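Local coordinates for Serine/threonine-protein kinase Tel1 (Chaetomium thermophilum, PDB 6SKY) that probably phosphorylates proteins on serine or threonine next to glutamine, using ATP, as an ATM-family kinase that signals DNA damage, at residues Q1852-E1857 with A1864-V1869. Residues are numbered along the deposited sequence; the frame is centred on the assembly and turned at random.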
loop_
_atom_site.group_PDB
_atom_site.type_symbol
_atom_site.label_atom_id
_atom_site.label_comp_id
_atom_site.label_asym_id
_atom_site.label_seq_id
_atom_site.Cartn_x
_atom_site.Cartn_y
_atom_site.Cartn_z
ATOM N N GLN A 1852 48.913 -0.754 -21.640
ATOM C CA GLN A 1852 50.133 -1.121 -22.332
ATOM C C GLN A 1852 50.878 -2.169 -21.537
ATOM O O GLN A 1852 51.138 -1.958 -20.349
ATOM C CB GLN A 1852 51.027 0.103 -22.542
ATOM C CG GLN A 1852 50.443 1.146 -23.457
ATOM C CD GLN A 1852 50.030 0.579 -24.783
ATOM O OE1 GLN A 1852 48.879 0.680 -25.177
ATOM N NE2 GLN A 1852 50.964 -0.026 -25.481
ATOM N N PRO A 1853 51.237 -3.301 -22.137
ATOM C CA PRO A 1853 51.886 -4.367 -21.369
ATOM C C PRO A 1853 53.313 -4.011 -20.987
ATOM O O PRO A 1853 54.111 -3.593 -21.823
ATOM C CB PRO A 1853 51.841 -5.564 -22.323
ATOM C CG PRO A 1853 51.651 -4.987 -23.647
ATOM C CD PRO A 1853 50.846 -3.758 -23.474
ATOM N N LEU A 1854 53.624 -4.197 -19.723
ATOM C CA LEU A 1854 54.982 -4.031 -19.231
ATOM C C LEU A 1854 55.823 -5.239 -19.626
ATOM O O LEU A 1854 55.394 -6.375 -19.422
ATOM C CB LEU A 1854 54.984 -3.877 -17.719
ATOM C CG LEU A 1854 55.302 -2.515 -17.131
ATOM C CD1 LEU A 1854 55.147 -2.548 -15.649
ATOM C CD2 LEU A 1854 56.702 -2.144 -17.467
ATOM N N PRO A 1855 57.008 -5.039 -20.192
ATOM C CA PRO A 1855 57.857 -6.183 -20.540
ATOM C C PRO A 1855 58.274 -6.959 -19.301
ATOM O O PRO A 1855 58.763 -6.390 -18.322
ATOM C CB PRO A 1855 59.057 -5.530 -21.231
ATOM C CG PRO A 1855 58.537 -4.226 -21.718
ATOM C CD PRO A 1855 57.565 -3.773 -20.689
ATOM N N GLY A 1856 58.071 -8.272 -19.347
ATOM C CA GLY A 1856 58.378 -9.120 -18.215
ATOM C C GLY A 1856 57.371 -8.984 -17.095
ATOM O O GLY A 1856 57.738 -8.708 -15.951
ATOM N N GLU A 1857 56.093 -9.165 -17.414
ATOM C CA GLU A 1857 55.024 -9.072 -16.436
ATOM C C GLU A 1857 54.292 -10.399 -16.351
ATOM O O GLU A 1857 54.234 -11.162 -17.319
ATOM C CB GLU A 1857 54.028 -7.966 -16.783
ATOM C CG GLU A 1857 53.153 -8.275 -17.978
ATOM C CD GLU A 1857 52.030 -7.282 -18.140
ATOM O OE1 GLU A 1857 51.235 -7.430 -19.087
ATOM O OE2 GLU A 1857 51.941 -6.354 -17.316
ATOM N N ALA A 1864 50.533 -1.251 -12.961
ATOM C CA ALA A 1864 50.552 -0.185 -11.977
ATOM C C ALA A 1864 51.953 0.300 -11.682
ATOM O O ALA A 1864 52.131 1.129 -10.788
ATOM C CB ALA A 1864 49.893 -0.651 -10.681
ATOM N N HIS A 1865 52.946 -0.203 -12.407
ATOM C CA HIS A 1865 54.332 0.167 -12.185
ATOM C C HIS A 1865 54.890 1.075 -13.266
ATOM O O HIS A 1865 56.070 1.422 -13.202
ATOM C CB HIS A 1865 55.198 -1.086 -12.073
ATOM C CG HIS A 1865 54.855 -1.949 -10.903
ATOM N ND1 HIS A 1865 55.410 -3.193 -10.708
ATOM C CD2 HIS A 1865 54.013 -1.746 -9.865
ATOM C CE1 HIS A 1865 54.922 -3.721 -9.601
ATOM N NE2 HIS A 1865 54.070 -2.864 -9.071
ATOM N N TRP A 1866 54.092 1.452 -14.264
ATOM C CA TRP A 1866 54.537 2.464 -15.212
ATOM C C TRP A 1866 54.869 3.757 -14.484
ATOM O O TRP A 1866 55.979 4.279 -14.588
ATOM C CB TRP A 1866 53.469 2.701 -16.272
ATOM C CG TRP A 1866 53.408 1.670 -17.335
ATOM C CD1 TRP A 1866 52.369 0.851 -17.611
ATOM C CD2 TRP A 1866 54.422 1.362 -18.286
ATOM N NE1 TRP A 1866 52.667 0.045 -18.670
ATOM C CE2 TRP A 1866 53.928 0.341 -19.103
ATOM C CE3 TRP A 1866 55.703 1.850 -18.524
ATOM C CZ2 TRP A 1866 54.669 -0.204 -20.135
ATOM C CZ3 TRP A 1866 56.430 1.308 -19.541
ATOM C CH2 TRP A 1866 55.917 0.293 -20.336
ATOM N N LEU A 1867 53.915 4.277 -13.733
ATOM C CA LEU A 1867 54.107 5.382 -12.811
ATOM C C LEU A 1867 53.785 4.881 -11.410
ATOM O O LEU A 1867 53.562 3.692 -11.195
ATOM C CB LEU A 1867 53.236 6.573 -13.202
ATOM C CG LEU A 1867 53.500 7.170 -14.576
ATOM C CD1 LEU A 1867 52.515 8.263 -14.868
ATOM C CD2 LEU A 1867 54.897 7.709 -14.637
ATOM N N ASP A 1868 53.766 5.791 -10.446
ATOM C CA ASP A 1868 53.363 5.465 -9.080
ATOM C C ASP A 1868 52.281 6.462 -8.703
ATOM O O ASP A 1868 52.564 7.545 -8.188
ATOM C CB ASP A 1868 54.537 5.501 -8.122
ATOM C CG ASP A 1868 55.256 4.170 -8.042
ATOM O OD1 ASP A 1868 55.708 3.671 -9.093
ATOM O OD2 ASP A 1868 55.369 3.616 -6.930
ATOM N N VAL A 1869 51.042 6.090 -8.967
ATOM C CA VAL A 1869 49.903 6.974 -8.793
ATOM C C VAL A 1869 49.198 6.621 -7.497
ATOM O O VAL A 1869 49.002 5.444 -7.181
ATOM C CB VAL A 1869 48.945 6.874 -9.990
ATOM C CG1 VAL A 1869 47.917 7.960 -9.928
ATOM C CG2 VAL A 1869 49.718 6.959 -11.272
#
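With CG of Trp1866 anti to its carbonyl carbon (chi1 -78°), the indole reaches across to 1852-1857 and lies against Leu1854. The second torsion of Leu1854 sends CD1 out to CB of His1865, 3.9 Å away, and leaves CD2 turned onto the six-membered ring. There CD2 of Leu1854 stands 3.8 Å from the ring centroid of Trp1866, a CH-pi contact. It is only 10° off the ring normal, squarely over the face. CG of Leu1854 sits over the same face nearer the ring fusion, 3.7 Å from CE2 of Trp1866, and the two side chains run past one another in opposite directions. At the indole edge, NE1 of Trp1866 donates to O of Gln1852 at 3.0 Å. The bond is nearly straight at the hydrogen (164°), and the acceptor lies in the ring plane. O of Pro1853 borders the same edge, 3.8 Å from CZ2 of Trp1866. Helix 1793-1808 also packs on the indole, His1803 edge-to-face and Leu1806 and Ala1807 by side-chain contact. A leucine in place of Trp1866 would probably leave O of Gln1852 without its N-H donor and Leu1854 without the flat surface it rests on. The contact thus joins two parts of the irregular linker between helices 1836-1849 and 1871-1880, away from the nucleotide site: between the two segments the one hydrogen bond satisfies the N-H of a buried indole and sets its edge, while Leu1854 packs over the face.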